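Local coordinates for protein putative 6-phosphogluconolactonase (Neisseria gonorrhoeae, PDB 3LHI) that probably hydrolyses 6-phosphogluconolactone to 6-phosphogluconate, the second step of the oxidative stage of the pentose phosphate pathway, at residues T141-F145 / R175-L180; I100-E104 / Y120-K126; A19-A23 / A52-L58; G35-S41 / Q127-L133. The contacts are given in a common frame with arbitrary orientation. Where two conformers were deposited one is given. Residues are numbered along the deposited sequence.

Contact 1. Residues T141-F145 / R175-L180; sequences TASIF and RISMTL
The F145 ring (chi1 -78°) turns its edge onto one face of the R175 guanidinium, with CE2 of F145 3.6 Å from NH1 of R175. The same NH1 donates to OG of S143 at 3.0 Å, approaching that hydroxyl in the guanidinium plane, while NH2 bonds P172 O; S143 OG is also hydrogen-bonded to D69. R175 reaches S143 and F145 through two m torsions and an extended chi3. Segment 141-145 is irregular and runs at about 100° to 175-180, whose residues 175-178 form a beta strand. S143 lies over S177, their CA atoms 5.1 Å apart. The backbone bends tightly, with A142 at phi/psi 42/-134 and S143 at -115/41, and I144 N bonds T141 O at 2.8 Å: a beta turn, distorted from type II'. This turn directly follows the G-x-D-G-H signature of the 6-phosphogluconolactonase family, and F145 stacks on the signature histidine, H140. S177, a small hydroxyl residue in the t rotamer, serves the turn in two ways: its OG accepts S143 N at 3.0 Å and donates to M178 O at 2.8 Å. The small A142 brings CB to 3.3 Å from S177 OG. I144 (m, t) swings CD1 to 3.5 Å from M178 O, giving an apolar cover where the strand ends. There T179 N-caps the following helix through OG1, which bonds A182 N and also V161 O.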
loop_
_atom_site.group_PDB
_atom_site.type_symbol
_atom_site.label_atom_id
_atom_site.label_comp_id
_atom_site.label_asym_id
_atom_site.label_seq_id
_atom_site.Cartn_x
_atom_site.Cartn_y
_atom_site.Cartn_z
ATOM N N THR A 141 2.721 -8.709 2.064
ATOM C CA THR A 141 2.247 -7.477 1.443
ATOM C C THR A 141 1.635 -6.600 2.518
ATOM O O THR A 141 1.309 -7.083 3.591
ATOM C CB THR A 141 1.288 -7.755 0.297
ATOM O OG1 THR A 141 1.104 -6.596 -0.508
ATOM C CG2 THR A 141 -0.074 -8.292 0.742
ATOM N N ALA A 142 1.466 -5.298 2.234
ATOM C CA ALA A 142 1.159 -4.348 3.296
ATOM C C ALA A 142 2.032 -4.680 4.509
ATOM O O ALA A 142 3.236 -4.837 4.305
ATOM C CB ALA A 142 -0.359 -4.303 3.540
ATOM N N SER A 143 1.489 -4.715 5.720
ATOM C CA SER A 143 2.228 -5.271 6.832
ATOM C C SER A 143 1.491 -6.530 7.309
ATOM O O SER A 143 1.484 -6.833 8.515
ATOM C CB SER A 143 2.489 -4.257 7.943
ATOM O OG SER A 143 3.619 -3.422 7.659
ATOM N N ILE A 144 1.002 -7.329 6.361
ATOM C CA ILE A 144 0.455 -8.647 6.668
ATOM C C ILE A 144 1.608 -9.655 6.528
ATOM O O ILE A 144 1.895 -10.175 5.466
ATOM C CB ILE A 144 -0.717 -9.002 5.765
ATOM C CG1 ILE A 144 -1.772 -7.912 5.835
ATOM C CG2 ILE A 144 -1.268 -10.376 6.175
ATOM C CD1 ILE A 144 -2.939 -8.092 4.796
ATOM N N PHE A 145 2.321 -9.801 7.624
ATOM C CA PHE A 145 3.501 -10.634 7.697
ATOM C C PHE A 145 3.130 -12.078 8.131
ATOM O O PHE A 145 2.287 -12.248 9.010
ATOM C CB PHE A 145 4.478 -10.072 8.722
ATOM C CG PHE A 145 5.284 -8.887 8.230
ATOM C CD1 PHE A 145 6.484 -9.095 7.616
ATOM C CD2 PHE A 145 4.831 -7.573 8.408
ATOM C CE1 PHE A 145 7.241 -7.994 7.162
ATOM C CE2 PHE A 145 5.551 -6.497 7.951
ATOM C CZ PHE A 145 6.776 -6.707 7.324
ATOM N N ARG A 175 3.422 -2.439 13.510
ATOM C CA ARG A 175 2.835 -1.901 12.302
ATOM C C ARG A 175 1.340 -1.700 12.427
ATOM O O ARG A 175 0.650 -2.424 13.200
ATOM C CB ARG A 175 3.034 -2.890 11.141
ATOM C CG ARG A 175 4.445 -3.407 10.947
ATOM C CD ARG A 175 5.421 -2.298 10.654
ATOM N NE ARG A 175 6.800 -2.777 10.445
ATOM C CZ ARG A 175 7.297 -3.146 9.286
ATOM N NH1 ARG A 175 6.573 -3.073 8.158
ATOM N NH2 ARG A 175 8.574 -3.523 9.226
ATOM N N ILE A 176 0.831 -0.830 11.578
ATOM C CA ILE A 176 -0.586 -0.739 11.325
ATOM C C ILE A 176 -0.756 -1.035 9.837
ATOM O O ILE A 176 -0.095 -0.398 9.012
ATOM C CB ILE A 176 -1.201 0.613 11.803
ATOM C CG1 ILE A 176 -2.690 0.678 11.458
ATOM C CG2 ILE A 176 -0.424 1.837 11.282
ATOM C CD1 ILE A 176 -3.328 1.965 11.922
ATOM N N SER A 177 -1.635 -1.999 9.509
ATOM C CA SER A 177 -1.832 -2.504 8.145
ATOM C C SER A 177 -3.274 -2.478 7.750
ATOM O O SER A 177 -4.179 -2.772 8.542
ATOM C CB SER A 177 -1.366 -3.917 8.020
ATOM O OG SER A 177 -1.305 -4.392 6.700
HETATM N N MSE A 178 -3.504 -2.191 6.471
HETATM C CA MSE A 178 -4.773 -2.599 5.880
HETATM C C MSE A 178 -4.929 -4.119 6.054
HETATM O O MSE A 178 -3.982 -4.918 5.960
HETATM C CB MSE A 178 -4.784 -2.248 4.403
HETATM C CG MSE A 178 -5.029 -0.777 4.101
HETATM SE SE MSE A 178 -5.024 -0.302 2.247
HETATM C CE MSE A 178 -6.712 -1.025 1.747
ATOM N N THR A 179 -6.159 -4.521 6.235
ATOM C CA THR A 179 -6.535 -5.907 6.320
ATOM C C THR A 179 -6.741 -6.539 4.963
ATOM O O THR A 179 -6.861 -5.819 3.928
ATOM C CB THR A 179 -7.807 -6.061 7.153
ATOM O OG1 THR A 179 -8.839 -5.340 6.442
ATOM C CG2 THR A 179 -7.655 -5.583 8.586
ATOM N N LEU A 180 -6.800 -7.853 4.880
ATOM C CA LEU A 180 -7.141 -8.518 3.643
ATOM C C LEU A 180 -8.479 -8.025 3.072
ATOM O O LEU A 180 -8.595 -7.785 1.863
ATOM C CB LEU A 180 -7.134 -10.026 3.833
ATOM C CG LEU A 180 -7.423 -10.849 2.601
ATOM C CD1 LEU A 180 -6.487 -10.598 1.431
ATOM C CD2 LEU A 180 -7.444 -12.330 3.000
#

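Contact 2. Residues I100-E104 / Y120-K126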
loop_
_atom_site.group_PDB
_atom_site.type_symbol
_atom_site.label_atom_id
_atom_site.label_comp_id
_atom_site.label_asym_id
_atom_site.label_seq_id
_atom_site.Cartn_x
_atom_site.Cartn_y
_atom_site.Cartn_z
ATOM N N ILE A 100 -4.316 11.567 4.498
ATOM C CA ILE A 100 -5.136 10.843 5.472
ATOM C C ILE A 100 -4.154 10.052 6.367
ATOM O O ILE A 100 -3.479 9.131 5.927
ATOM C CB ILE A 100 -6.132 9.878 4.769
ATOM C CG1 ILE A 100 -7.046 10.623 3.775
ATOM C CG2 ILE A 100 -6.929 9.101 5.845
ATOM C CD1 ILE A 100 -7.770 9.698 2.807
ATOM N N PRO A 101 -3.992 10.484 7.630
ATOM C CA PRO A 101 -2.905 9.966 8.461
ATOM C C PRO A 101 -3.131 8.585 8.996
ATOM O O PRO A 101 -4.295 8.168 9.248
ATOM C CB PRO A 101 -2.835 10.964 9.589
ATOM C CG PRO A 101 -4.269 11.377 9.764
ATOM C CD PRO A 101 -4.768 11.540 8.337
HETATM N N MSE A 102 -2.017 7.903 9.231
HETATM C CA MSE A 102 -1.962 6.614 9.885
HETATM C C MSE A 102 -1.359 6.692 11.311
HETATM O O MSE A 102 -1.754 5.951 12.205
HETATM C CB MSE A 102 -1.153 5.648 9.019
HETATM C CG MSE A 102 -1.823 5.204 7.710
HETATM SE SE MSE A 102 -3.169 3.820 8.031
HETATM C CE MSE A 102 -2.052 2.224 7.601
ATOM N N VAL A 103 -0.372 7.573 11.475
ATOM C CA VAL A 103 0.282 7.931 12.751
ATOM C C VAL A 103 0.182 9.441 12.876
ATOM O O VAL A 103 0.409 10.201 11.903
ATOM C CB VAL A 103 1.789 7.476 12.758
ATOM C CG1 VAL A 103 2.530 7.991 13.986
ATOM C CG2 VAL A 103 1.851 5.958 12.775
ATOM N N GLU A 104 -0.153 9.911 14.087
ATOM C CA GLU A 104 -0.324 11.330 14.351
ATOM C C GLU A 104 1.012 12.056 14.386
ATOM O O GLU A 104 1.931 11.603 15.075
ATOM C CB GLU A 104 -1.055 11.478 15.704
ATOM C CG GLU A 104 -1.575 12.868 15.964
ATOM C CD GLU A 104 -2.479 12.971 17.185
ATOM O OE1 GLU A 104 -2.637 11.959 17.895
ATOM O OE2 GLU A 104 -3.008 14.086 17.374
ATOM N N TYR A 120 -6.851 5.737 16.351
ATOM C CA TYR A 120 -6.696 7.034 15.680
ATOM C C TYR A 120 -6.781 6.825 14.169
ATOM O O TYR A 120 -7.522 7.527 13.493
ATOM C CB TYR A 120 -5.353 7.688 16.076
ATOM C CG TYR A 120 -4.922 8.893 15.274
ATOM C CD1 TYR A 120 -4.142 8.739 14.120
ATOM C CD2 TYR A 120 -5.268 10.162 15.664
ATOM C CE1 TYR A 120 -3.736 9.836 13.369
ATOM C CE2 TYR A 120 -4.881 11.261 14.929
ATOM C CZ TYR A 120 -4.120 11.083 13.757
ATOM O OH TYR A 120 -3.699 12.169 13.013
ATOM N N ALA A 121 -6.038 5.855 13.664
ATOM C CA ALA A 121 -6.023 5.599 12.209
ATOM C C ALA A 121 -7.429 5.206 11.676
ATOM O O ALA A 121 -7.859 5.687 10.617
ATOM C CB ALA A 121 -4.983 4.574 11.860
ATOM N N LEU A 122 -8.146 4.394 12.465
ATOM C CA LEU A 122 -9.504 3.963 12.077
ATOM C C LEU A 122 -10.459 5.123 11.979
ATOM O O LEU A 122 -11.369 5.104 11.157
ATOM C CB LEU A 122 -10.033 2.886 13.033
ATOM C CG LEU A 122 -9.477 1.454 12.881
ATOM C CD1 LEU A 122 -9.816 0.591 14.126
ATOM C CD2 LEU A 122 -9.876 0.791 11.559
ATOM N N LYS A 123 -10.292 6.133 12.837
ATOM C CA LYS A 123 -11.104 7.339 12.800
ATOM C C LYS A 123 -10.918 8.175 11.532
ATOM O O LYS A 123 -11.818 8.928 11.180
ATOM C CB LYS A 123 -10.899 8.210 14.032
ATOM C CG LYS A 123 -11.522 7.602 15.275
ATOM C CD LYS A 123 -11.169 8.479 16.492
ATOM C CE LYS A 123 -11.819 7.965 17.797
ATOM N NZ LYS A 123 -11.861 6.470 18.017
ATOM N N HIS A 124 -9.736 8.079 10.877
ATOM C CA HIS A 124 -9.462 8.855 9.679
ATOM C C HIS A 124 -9.632 8.048 8.385
ATOM O O HIS A 124 -9.717 8.598 7.287
ATOM C CB HIS A 124 -8.031 9.375 9.764
ATOM C CG HIS A 124 -7.821 10.367 10.852
ATOM N ND1 HIS A 124 -7.860 11.724 10.629
ATOM C CD2 HIS A 124 -7.619 10.205 12.179
ATOM C CE1 HIS A 124 -7.683 12.363 11.777
ATOM N NE2 HIS A 124 -7.503 11.462 12.726
ATOM N N TYR A 125 -9.635 6.731 8.501
ATOM C CA TYR A 125 -9.635 5.849 7.350
ATOM C C TYR A 125 -10.831 6.023 6.421
ATOM O O TYR A 125 -11.991 6.107 6.863
ATOM C CB TYR A 125 -9.626 4.387 7.804
ATOM C CG TYR A 125 -9.692 3.377 6.700
ATOM C CD1 TYR A 125 -8.540 2.910 6.111
ATOM C CD2 TYR A 125 -10.898 2.867 6.244
ATOM C CE1 TYR A 125 -8.558 2.008 5.117
ATOM C CE2 TYR A 125 -10.946 1.932 5.250
ATOM C CZ TYR A 125 -9.781 1.466 4.684
ATOM O OH TYR A 125 -9.811 0.501 3.703
ATOM N N LYS A 126 -10.518 6.039 5.127
ATOM C CA LYS A 126 -11.477 5.974 4.046
ATOM C C LYS A 126 -11.098 4.801 3.133
ATOM O O LYS A 126 -9.918 4.610 2.822
ATOM C CB LYS A 126 -11.444 7.279 3.234
ATOM C CG LYS A 126 -11.712 8.509 4.098
ATOM C CD LYS A 126 -11.708 9.782 3.283
ATOM C CE LYS A 126 -12.897 9.900 2.337
ATOM N NZ LYS A 126 -12.999 11.339 1.961
HETATM O O HOH W 1 -6.074 6.238 8.549
#
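I100 enters the contact through its side chain, in the m, t rotamer: CG2 lies 3.2 Å from H124 O, while CD1 reaches the aliphatic part of K126, 4.0 Å from CD. Its backbone still pairs with I65 of the sheet. P101 then wedges its ring between two aromatic side chains. Its CG sits 3.9 Å from the centroid of the H124 ring, 19° off the normal, a CH-pi contact, and is 3.4 Å from Y120 OH. Proline suits this place because its compact, rigid apolar ring fills the gap. A water bridges the backbones, donating to P101 O at 2.7 Å and A121 O at 2.8 Å; the two segments share no direct hydrogen bond. This is a loop-on-helix contact within an alpha/beta fold: the loop after a sheet strand packs on the last turns of the helix that follows it. At M102 the chain comes closest to the helix, the CA atoms of M102 and A121 being 4.8 Å apart; the alanine permits this by offering only CB, 3.5 Å from M102 O. That carbonyl is buried without a polar partner. The M102 side chain touches strand 63-71, though SE remains 4.3 Å from A121 CB. V103 points away from the helix, and its side chain touches E70. E104 lays CB over the Y120 ring, 3.9 Å from the centroid, in a second CH-pi contact.

Contact 3. Residues A19-A23 / A52-L58; sequences ADAVA and ALSQKDL
Two helices of the layer covering one face of a Rossmann-like sheet meet here, helix 11-33 and helix 47-54, which precede and follow strand 36-40 in the chain. Segment 19-23 is wholly helical, and A23 N bonds A19 O at 2.9 Å. Segment 52-58 begins in helix and is non-helical by K56, whose phi/psi is -68/136. Small residues allow the closest approach. A19 and A23, one turn apart, both point at the second segment, and the CA atoms of A19 and L53 are 4.8 Å apart. CB of A19 lies 3.6 Å from CB of A52. L53, in the t, p rotamer, sends its branches beside these alanines: CD2 is 4.0 Å from V22 CG1 and CD1 4.2 Å from A23 CB. L58 (m, t) closes the far end, its CD1 4.1 Å from A23 CB. K56 puts CG 3.9 Å from A23 CB; chi1 and chi2 are both m and the rest extended, so NZ reaches D20 OD1 at 2.6 Å in a salt bridge. D20 (m) also bonds Q16 through OD1. A water accepts from K56 NZ at 3.1 Å and donates to D20 O at 3.0 Å. The chemistry is thus divided: alanine and branched aliphatics make a close apolar seam, while the long lysine carries its charge out to an acid, D20, at the edge of the seam.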
loop_
_atom_site.group_PDB
_atom_site.type_symbol
_atom_site.label_atom_id
_atom_site.label_comp_id
_atom_site.label_asym_id
_atom_site.label_seq_id
_atom_site.Cartn_x
_atom_site.Cartn_y
_atom_site.Cartn_z
ATOM N N ALA A 19 2.778 4.906 -13.078
ATOM C CA ALA A 19 2.199 6.227 -12.826
ATOM C C ALA A 19 1.054 6.537 -13.812
ATOM O O ALA A 19 0.025 7.102 -13.447
ATOM C CB ALA A 19 3.284 7.301 -12.891
ATOM N N ASP A 20 1.269 6.178 -15.081
ATOM C CA ASP A 20 0.282 6.447 -16.116
ATOM C C ASP A 20 -1.006 5.672 -15.796
ATOM O O ASP A 20 -2.113 6.218 -15.871
ATOM C CB ASP A 20 0.787 6.048 -17.492
ATOM C CG ASP A 20 1.914 6.923 -18.005
ATOM O OD1 ASP A 20 2.193 7.998 -17.457
ATOM O OD2 ASP A 20 2.551 6.441 -19.008
ATOM N N ALA A 21 -0.877 4.397 -15.441
ATOM C CA ALA A 21 -2.037 3.553 -15.156
ATOM C C ALA A 21 -2.747 4.009 -13.892
ATOM O O ALA A 21 -3.980 4.009 -13.837
ATOM C CB ALA A 21 -1.622 2.070 -15.050
ATOM N N VAL A 22 -1.987 4.369 -12.851
ATOM C CA VAL A 22 -2.592 4.832 -11.612
ATOM C C VAL A 22 -3.303 6.168 -11.811
ATOM O O VAL A 22 -4.417 6.352 -11.293
ATOM C CB VAL A 22 -1.507 4.877 -10.482
ATOM C CG1 VAL A 22 -2.016 5.699 -9.293
ATOM C CG2 VAL A 22 -1.047 3.487 -10.102
ATOM N N ALA A 23 -2.703 7.094 -12.562
ATOM C CA ALA A 23 -3.344 8.345 -12.845
ATOM C C ALA A 23 -4.659 8.124 -13.597
ATOM O O ALA A 23 -5.667 8.760 -13.261
ATOM C CB ALA A 23 -2.413 9.270 -13.643
ATOM N N ALA A 52 7.068 10.235 -10.637
ATOM C CA ALA A 52 6.346 10.371 -11.886
ATOM C C ALA A 52 4.871 10.748 -11.613
ATOM O O ALA A 52 4.276 11.589 -12.298
ATOM C CB ALA A 52 6.447 9.109 -12.727
ATOM N N LEU A 53 4.234 10.061 -10.668
ATOM C CA LEU A 53 2.820 10.312 -10.381
ATOM C C LEU A 53 2.634 11.735 -9.887
ATOM O O LEU A 53 1.619 12.382 -10.229
ATOM C CB LEU A 53 2.301 9.302 -9.365
ATOM C CG LEU A 53 0.850 9.451 -8.925
ATOM C CD1 LEU A 53 -0.084 9.245 -10.139
ATOM C CD2 LEU A 53 0.542 8.447 -7.836
ATOM N N SER A 54 3.598 12.246 -9.101
ATOM C CA SER A 54 3.485 13.570 -8.500
ATOM C C SER A 54 3.366 14.678 -9.548
ATOM O O SER A 54 2.879 15.775 -9.240
ATOM C CB SER A 54 4.656 13.865 -7.568
ATOM O OG SER A 54 5.855 14.185 -8.287
ATOM N N GLN A 55 3.852 14.410 -10.758
ATOM C CA GLN A 55 3.830 15.363 -11.872
ATOM C C GLN A 55 2.559 15.337 -12.677
ATOM O O GLN A 55 2.357 16.201 -13.527
ATOM C CB GLN A 55 5.032 15.106 -12.802
ATOM C CG GLN A 55 6.386 15.346 -12.122
ATOM C CD GLN A 55 7.562 15.069 -13.031
ATOM O OE1 GLN A 55 7.388 14.840 -14.217
ATOM N NE2 GLN A 55 8.746 15.112 -12.478
ATOM N N LYS A 56 1.706 14.349 -12.462
ATOM C CA LYS A 56 0.473 14.227 -13.231
ATOM C C LYS A 56 -0.494 15.383 -12.889
ATOM O O LYS A 56 -0.661 15.771 -11.692
ATOM C CB LYS A 56 -0.189 12.874 -12.946
ATOM C CG LYS A 56 0.573 11.692 -13.430
ATOM C CD LYS A 56 0.497 11.615 -14.954
ATOM C CE LYS A 56 1.085 10.353 -15.490
ATOM N NZ LYS A 56 0.819 10.207 -16.986
ATOM N N ASP A 57 -1.091 15.946 -13.947
ATOM C CA ASP A 57 -1.998 17.101 -13.791
ATOM C C ASP A 57 -3.407 16.662 -13.517
ATOM O O ASP A 57 -4.318 16.968 -14.245
ATOM C CB ASP A 57 -1.906 18.067 -14.972
ATOM C CG ASP A 57 -2.399 19.513 -14.635
ATOM O OD1 ASP A 57 -2.444 20.011 -13.444
ATOM O OD2 ASP A 57 -2.674 20.208 -15.634
ATOM N N LEU A 58 -3.590 15.972 -12.407
ATOM C CA LEU A 58 -4.872 15.528 -11.877
ATOM C C LEU A 58 -5.418 16.588 -10.940
ATOM O O LEU A 58 -4.714 17.435 -10.399
ATOM C CB LEU A 58 -4.665 14.216 -11.017
ATOM C CG LEU A 58 -4.263 12.967 -11.772
ATOM C CD1 LEU A 58 -4.021 11.818 -10.861
ATOM C CD2 LEU A 58 -5.328 12.595 -12.836
HETATM O O HOH W 2 -1.989 8.818 -17.274
#

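Contact 4. Residues G35-S41 / Q127-L133; sequences GAVLAVS and QPDVLIL
Strands 36-40 and 130-133 run parallel, 7° apart in direction, with axes 4.8 Å apart at closest approach; L38 pairs with V130 and A39 with L131. A39 N bonds V130 O at 2.9 Å, I132 N bonds A39 O at 2.9 Å, and V37 O accepts both V130 N at 3.1 Å and D129 N at 2.8 Å. D129 (chi1 m) lies at phi/psi -87/-34, before the strand, and its short acidic side chain replaces a backbone acceptor: OD2 takes V37 N at 2.8 Å, while OD1 makes a salt bridge with K33. L38 (t, p) and V130 (t) share a face, with L38 CD1 3.9 Å from V130 CG1. I132, with chi1 m and chi2 82°, brings CD1 to 3.4 Å from L38 CD1. These branched aliphatics fill the layer beneath helix 11-33, which V130 and I132 both touch. On the other face, A39 CB is small enough to admit P128 CG at 3.7 Å and L131 CD1 (t, p) at 3.8 Å. S41, chi1 m, ends the pairing by donating OG to I132 O at 2.7 Å. With 63-71 beyond 36-40 and 188-194 beyond 130-133, this is the central pair of a Rossmann-like sheet, the point where strand order switches from one side of strand 36-40 to the other, with the strands still parallel; such folds commonly place their substrate pocket near the carboxyl ends.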
loop_
_atom_site.group_PDB
_atom_site.type_symbol
_atom_site.label_atom_id
_atom_site.label_comp_id
_atom_site.label_asym_id
_atom_site.label_seq_id
_atom_site.Cartn_x
_atom_site.Cartn_y
_atom_site.Cartn_z
ATOM N N GLY A 35 -14.190 12.641 -6.337
ATOM C CA GLY A 35 -13.133 12.472 -5.347
ATOM C C GLY A 35 -12.585 11.095 -5.486
ATOM O O GLY A 35 -13.177 10.223 -6.088
ATOM N N ALA A 36 -11.360 10.925 -4.965
ATOM C CA ALA A 36 -10.689 9.621 -5.015
ATOM C C ALA A 36 -9.813 9.480 -3.814
ATOM O O ALA A 36 -9.347 10.494 -3.269
ATOM C CB ALA A 36 -9.866 9.484 -6.281
ATOM N N VAL A 37 -9.584 8.247 -3.393
ATOM C CA VAL A 37 -8.622 7.916 -2.323
ATOM C C VAL A 37 -7.610 6.931 -2.882
ATOM O O VAL A 37 -7.974 5.881 -3.432
ATOM C CB VAL A 37 -9.310 7.390 -1.077
ATOM C CG1 VAL A 37 -8.248 6.898 -0.022
ATOM C CG2 VAL A 37 -10.245 8.456 -0.500
ATOM N N LEU A 38 -6.325 7.303 -2.752
ATOM C CA LEU A 38 -5.193 6.487 -3.177
ATOM C C LEU A 38 -4.433 6.010 -1.915
ATOM O O LEU A 38 -4.079 6.842 -1.041
ATOM C CB LEU A 38 -4.235 7.409 -3.952
ATOM C CG LEU A 38 -2.856 6.846 -4.329
ATOM C CD1 LEU A 38 -3.039 5.708 -5.352
ATOM C CD2 LEU A 38 -1.908 7.904 -4.863
ATOM N N ALA A 39 -4.163 4.707 -1.822
ATOM C CA ALA A 39 -3.318 4.164 -0.757
ATOM C C ALA A 39 -2.050 3.632 -1.434
ATOM O O ALA A 39 -2.109 2.901 -2.420
ATOM C CB ALA A 39 -4.056 3.037 0.025
ATOM N N VAL A 40 -0.889 4.018 -0.884
ATOM C CA VAL A 40 0.398 3.575 -1.394
ATOM C C VAL A 40 1.181 2.813 -0.321
ATOM O O VAL A 40 0.950 2.964 0.873
ATOM C CB VAL A 40 1.243 4.783 -1.908
ATOM C CG1 VAL A 40 0.466 5.534 -3.025
ATOM C CG2 VAL A 40 1.621 5.744 -0.764
ATOM N N SER A 41 2.138 2.039 -0.824
ATOM C CA SER A 41 3.062 1.288 0.016
ATOM C C SER A 41 4.424 1.982 0.054
ATOM O O SER A 41 4.771 2.744 -0.858
ATOM C CB SER A 41 3.162 -0.154 -0.473
ATOM O OG SER A 41 1.899 -0.806 -0.385
ATOM N N GLN A 127 -12.073 4.036 2.665
ATOM C CA GLN A 127 -11.819 2.962 1.743
ATOM C C GLN A 127 -11.105 3.485 0.483
ATOM O O GLN A 127 -11.655 4.349 -0.215
ATOM C CB GLN A 127 -13.124 2.281 1.307
ATOM C CG GLN A 127 -12.990 1.173 0.269
ATOM C CD GLN A 127 -12.372 -0.083 0.820
ATOM O OE1 GLN A 127 -13.003 -0.731 1.688
ATOM N NE2 GLN A 127 -11.170 -0.500 0.281
ATOM N N PRO A 128 -9.918 2.968 0.171
ATOM C CA PRO A 128 -9.292 3.420 -1.046
ATOM C C PRO A 128 -10.002 3.035 -2.312
ATOM O O PRO A 128 -10.614 1.962 -2.352
ATOM C CB PRO A 128 -7.877 2.837 -0.991
ATOM C CG PRO A 128 -7.680 2.566 0.460
ATOM C CD PRO A 128 -9.018 2.198 1.008
ATOM N N ASP A 129 -9.908 3.887 -3.340
ATOM C CA ASP A 129 -10.333 3.551 -4.688
ATOM C C ASP A 129 -9.219 2.871 -5.451
ATOM O O ASP A 129 -9.449 2.028 -6.320
ATOM C CB ASP A 129 -10.742 4.803 -5.426
ATOM C CG ASP A 129 -11.871 5.483 -4.748
ATOM O OD1 ASP A 129 -12.952 4.806 -4.654
ATOM O OD2 ASP A 129 -11.721 6.630 -4.277
ATOM N N VAL A 130 -7.972 3.277 -5.159
ATOM C CA VAL A 130 -6.776 2.771 -5.865
ATOM C C VAL A 130 -5.739 2.443 -4.793
ATOM O O VAL A 130 -5.485 3.285 -3.915
ATOM C CB VAL A 130 -6.223 3.794 -6.883
ATOM C CG1 VAL A 130 -4.982 3.216 -7.606
ATOM C CG2 VAL A 130 -7.309 4.204 -7.900
ATOM N N LEU A 131 -5.176 1.255 -4.862
ATOM C CA LEU A 131 -4.164 0.780 -3.900
ATOM C C LEU A 131 -2.958 0.298 -4.678
ATOM O O LEU A 131 -3.101 -0.448 -5.649
ATOM C CB LEU A 131 -4.759 -0.376 -3.088
ATOM C CG LEU A 131 -3.800 -1.235 -2.280
ATOM C CD1 LEU A 131 -3.091 -0.438 -1.141
ATOM C CD2 LEU A 131 -4.582 -2.429 -1.674
ATOM N N ILE A 132 -1.760 0.728 -4.280
ATOM C CA ILE A 132 -0.530 0.119 -4.798
ATOM C C ILE A 132 0.163 -0.613 -3.641
ATOM O O ILE A 132 0.524 -0.029 -2.607
ATOM C CB ILE A 132 0.457 1.086 -5.500
ATOM C CG1 ILE A 132 -0.218 1.899 -6.607
ATOM C CG2 ILE A 132 1.658 0.282 -6.071
ATOM C CD1 ILE A 132 -0.952 3.097 -6.119
ATOM N N LEU A 133 0.284 -1.918 -3.859
ATOM C CA LEU A 133 0.970 -2.851 -2.988
ATOM C C LEU A 133 2.410 -3.070 -3.420
ATOM O O LEU A 133 2.768 -2.815 -4.583
ATOM C CB LEU A 133 0.239 -4.192 -3.009
ATOM C CG LEU A 133 -1.149 -4.230 -2.364
ATOM C CD1 LEU A 133 -1.796 -5.583 -2.579
ATOM C CD2 LEU A 133 -1.040 -3.877 -0.890
#

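How the contacts relate
Contact 4 is the hub, its centre 13 Å from that of contact 3 and 14 Å from those of contacts 1 and 2. Contact 3 covers one face of its strands, V22 CG2 lying 3.9 Å from I132 CG1; contact 1 meets the other face, M178 SE lying 4.1 Å from A39 CB. Contacts 1 and 2 also touch, with I176 CD1 3.1 Å from A121 CB, and I100 CD1 of contact 2 reaches V37 CG1 at 4.0 Å. The turn at 141-145, beside the family signature, probably borders the active site; contact 3, its centre 25 Å from that of contact 1 and across the sheet, probably lies well away from it.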